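Local atomic coordinates of amidase, hydantoinase/carbamoylase family (Paraburkholderia phymatum, PDB entry 6C0D), a protein that probably hydrolyses N-carbamoyl-L-amino acids as a homodimeric, zinc-binding member of the peptidase M20 family. Residues Glu221-Phe226 with Lys287-Leu292. Sequence-based numbering, arbitrary orientation.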
# COMPACT_ATOMS: atom_id res chain seq x y z
N GLU A 221 -11.84 7.65 13.24
CA GLU A 221 -11.17 7.10 12.07
C GLU A 221 -11.30 8.09 10.92
O GLU A 221 -12.34 8.73 10.75
CB GLU A 221 -11.78 5.75 11.68
CG GLU A 221 -11.40 4.66 12.70
CD GLU A 221 -12.05 3.33 12.42
OE1 GLU A 221 -13.12 3.30 11.78
OE2 GLU A 221 -11.49 2.31 12.85
N PHE A 222 -10.22 8.23 10.14
CA PHE A 222 -10.20 9.13 9.00
C PHE A 222 -9.42 8.49 7.87
O PHE A 222 -8.50 7.69 8.10
CB PHE A 222 -9.52 10.46 9.33
CG PHE A 222 -10.29 11.30 10.32
CD1 PHE A 222 -11.20 12.25 9.87
CD2 PHE A 222 -10.06 11.18 11.68
CE1 PHE A 222 -11.90 13.03 10.77
CE2 PHE A 222 -10.77 11.96 12.59
CZ PHE A 222 -11.68 12.89 12.13
N GLN A 223 -9.78 8.86 6.65
CA GLN A 223 -8.88 8.72 5.51
C GLN A 223 -8.30 10.09 5.20
O GLN A 223 -9.00 11.11 5.27
CB GLN A 223 -9.60 8.21 4.26
CG GLN A 223 -10.01 6.77 4.28
CD GLN A 223 -10.51 6.34 2.91
OE1 GLN A 223 -10.33 7.05 1.92
NE2 GLN A 223 -11.15 5.17 2.85
N LEU A 224 -7.03 10.12 4.88
CA LEU A 224 -6.38 11.35 4.46
C LEU A 224 -5.79 11.11 3.08
O LEU A 224 -4.92 10.25 2.91
CB LEU A 224 -5.31 11.75 5.47
CG LEU A 224 -4.62 13.08 5.21
CD1 LEU A 224 -5.62 14.24 5.23
CD2 LEU A 224 -3.61 13.23 6.28
N ARG A 225 -6.30 11.85 2.10
CA ARG A 225 -5.89 11.73 0.70
C ARG A 225 -4.95 12.86 0.33
O ARG A 225 -5.13 14.00 0.79
CB ARG A 225 -7.10 11.78 -0.24
CG ARG A 225 -8.05 10.61 -0.14
CD ARG A 225 -9.20 10.77 -1.15
NE ARG A 225 -10.17 9.69 -1.07
CZ ARG A 225 -11.43 9.78 -1.49
NH1 ARG A 225 -11.88 10.91 -2.00
NH2 ARG A 225 -12.25 8.74 -1.37
N PHE A 226 -3.98 12.56 -0.52
CA PHE A 226 -3.01 13.52 -1.03
C PHE A 226 -3.08 13.50 -2.54
O PHE A 226 -3.02 12.42 -3.14
CB PHE A 226 -1.60 13.19 -0.52
CG PHE A 226 -1.50 13.31 0.96
CD1 PHE A 226 -1.88 12.26 1.78
CD2 PHE A 226 -1.10 14.51 1.54
CE1 PHE A 226 -1.83 12.37 3.17
CE2 PHE A 226 -1.05 14.64 2.93
CZ PHE A 226 -1.42 13.56 3.74
N LYS A 287 -1.15 10.26 -6.49
CA LYS A 287 -2.13 10.21 -5.41
C LYS A 287 -1.63 9.26 -4.33
O LYS A 287 -0.87 8.33 -4.61
CB LYS A 287 -3.51 9.73 -5.89
CG LYS A 287 -4.18 10.65 -6.91
CD LYS A 287 -5.55 10.10 -7.33
CE LYS A 287 -6.22 11.02 -8.35
NZ LYS A 287 -7.49 10.45 -8.89
N ALA A 288 -2.08 9.50 -3.10
CA ALA A 288 -1.69 8.69 -1.96
C ALA A 288 -2.77 8.83 -0.89
O ALA A 288 -3.38 9.90 -0.76
CB ALA A 288 -0.33 9.12 -1.40
N VAL A 289 -2.99 7.77 -0.12
CA VAL A 289 -4.00 7.80 0.93
C VAL A 289 -3.49 7.03 2.14
O VAL A 289 -2.82 5.99 2.00
CB VAL A 289 -5.36 7.24 0.43
CG1 VAL A 289 -5.19 5.80 -0.03
CG2 VAL A 289 -6.43 7.32 1.54
N LEU A 290 -3.76 7.56 3.33
CA LEU A 290 -3.48 6.81 4.55
C LEU A 290 -4.78 6.65 5.32
O LEU A 290 -5.71 7.45 5.18
CB LEU A 290 -2.41 7.50 5.43
CG LEU A 290 -2.68 8.86 6.11
CD1 LEU A 290 -3.59 8.74 7.37
CD2 LEU A 290 -1.37 9.48 6.51
N HIS A 291 -4.84 5.61 6.14
CA HIS A 291 -5.91 5.41 7.09
C HIS A 291 -5.37 5.69 8.49
O HIS A 291 -4.31 5.17 8.86
CB HIS A 291 -6.46 3.99 6.99
CG HIS A 291 -7.06 3.67 5.65
ND1 HIS A 291 -7.92 2.62 5.45
CD2 HIS A 291 -6.93 4.28 4.45
CE1 HIS A 291 -8.30 2.60 4.18
NE2 HIS A 291 -7.71 3.60 3.56
N LEU A 292 -6.08 6.53 9.25
CA LEU A 292 -5.67 6.97 10.57
C LEU A 292 -6.76 6.64 11.57
O LEU A 292 -7.95 6.89 11.31
CB LEU A 292 -5.41 8.49 10.60
CG LEU A 292 -5.08 9.11 11.95
CD1 LEU A 292 -3.67 8.69 12.38
CD2 LEU A 292 -5.19 10.63 11.90
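Phe-222, Leu-224 and Phe-226 pair with Leu-292, Leu-290 and Ala-288 where strand segments 221-226 and 287-292 run antiparallel, the segment axes 4.6 Å apart at their closest and their directions 164° from one another. Each of these is a hydrogen-bonded pair joined by two N-H to O=C bonds, six in all, from Phe-226 N to Ala-288 O at 2.7 Å to Ala-288 N to Phe-226 O at 3.1 Å. CA-H...O contacts supplement them, such as Val-289 CA to Leu-224 O at 3.3 Å.

The face bearing these six residues is apolar and buried. Leu-290 holds CG between its backbone N and carbonyl carbon (chi1 66°), which sets Leu-290 CG 4.0 Å from Leu-224 CB; CD1 touches the same CB. The Phe-226 ring turns its edge to Ala-288 O and meets Phe-251 of helix 244-262; that helix and helix 299-317 cover this face.

On the other face, Gln-223 and His-291 run side by side, the amide only 10° from the imidazole plane. Gln-223 CG sits over one face of the His-291 ring, offset toward the rim, 4.2 Å from the ring centroid, in a CH-pi contact. The His-291 ring meets Phe-281 of the second subunit, which also packs on Glu-221, whose OE2 is hydrogen-bonded to Gln-293.

The pairing thus joins two central strands of the helix-backed satellite domain of this M20 fold, away from the zinc site: one face is sealed by hydrophobic packing, while the more polar one combines a CH-pi contact with part of the dimer contact.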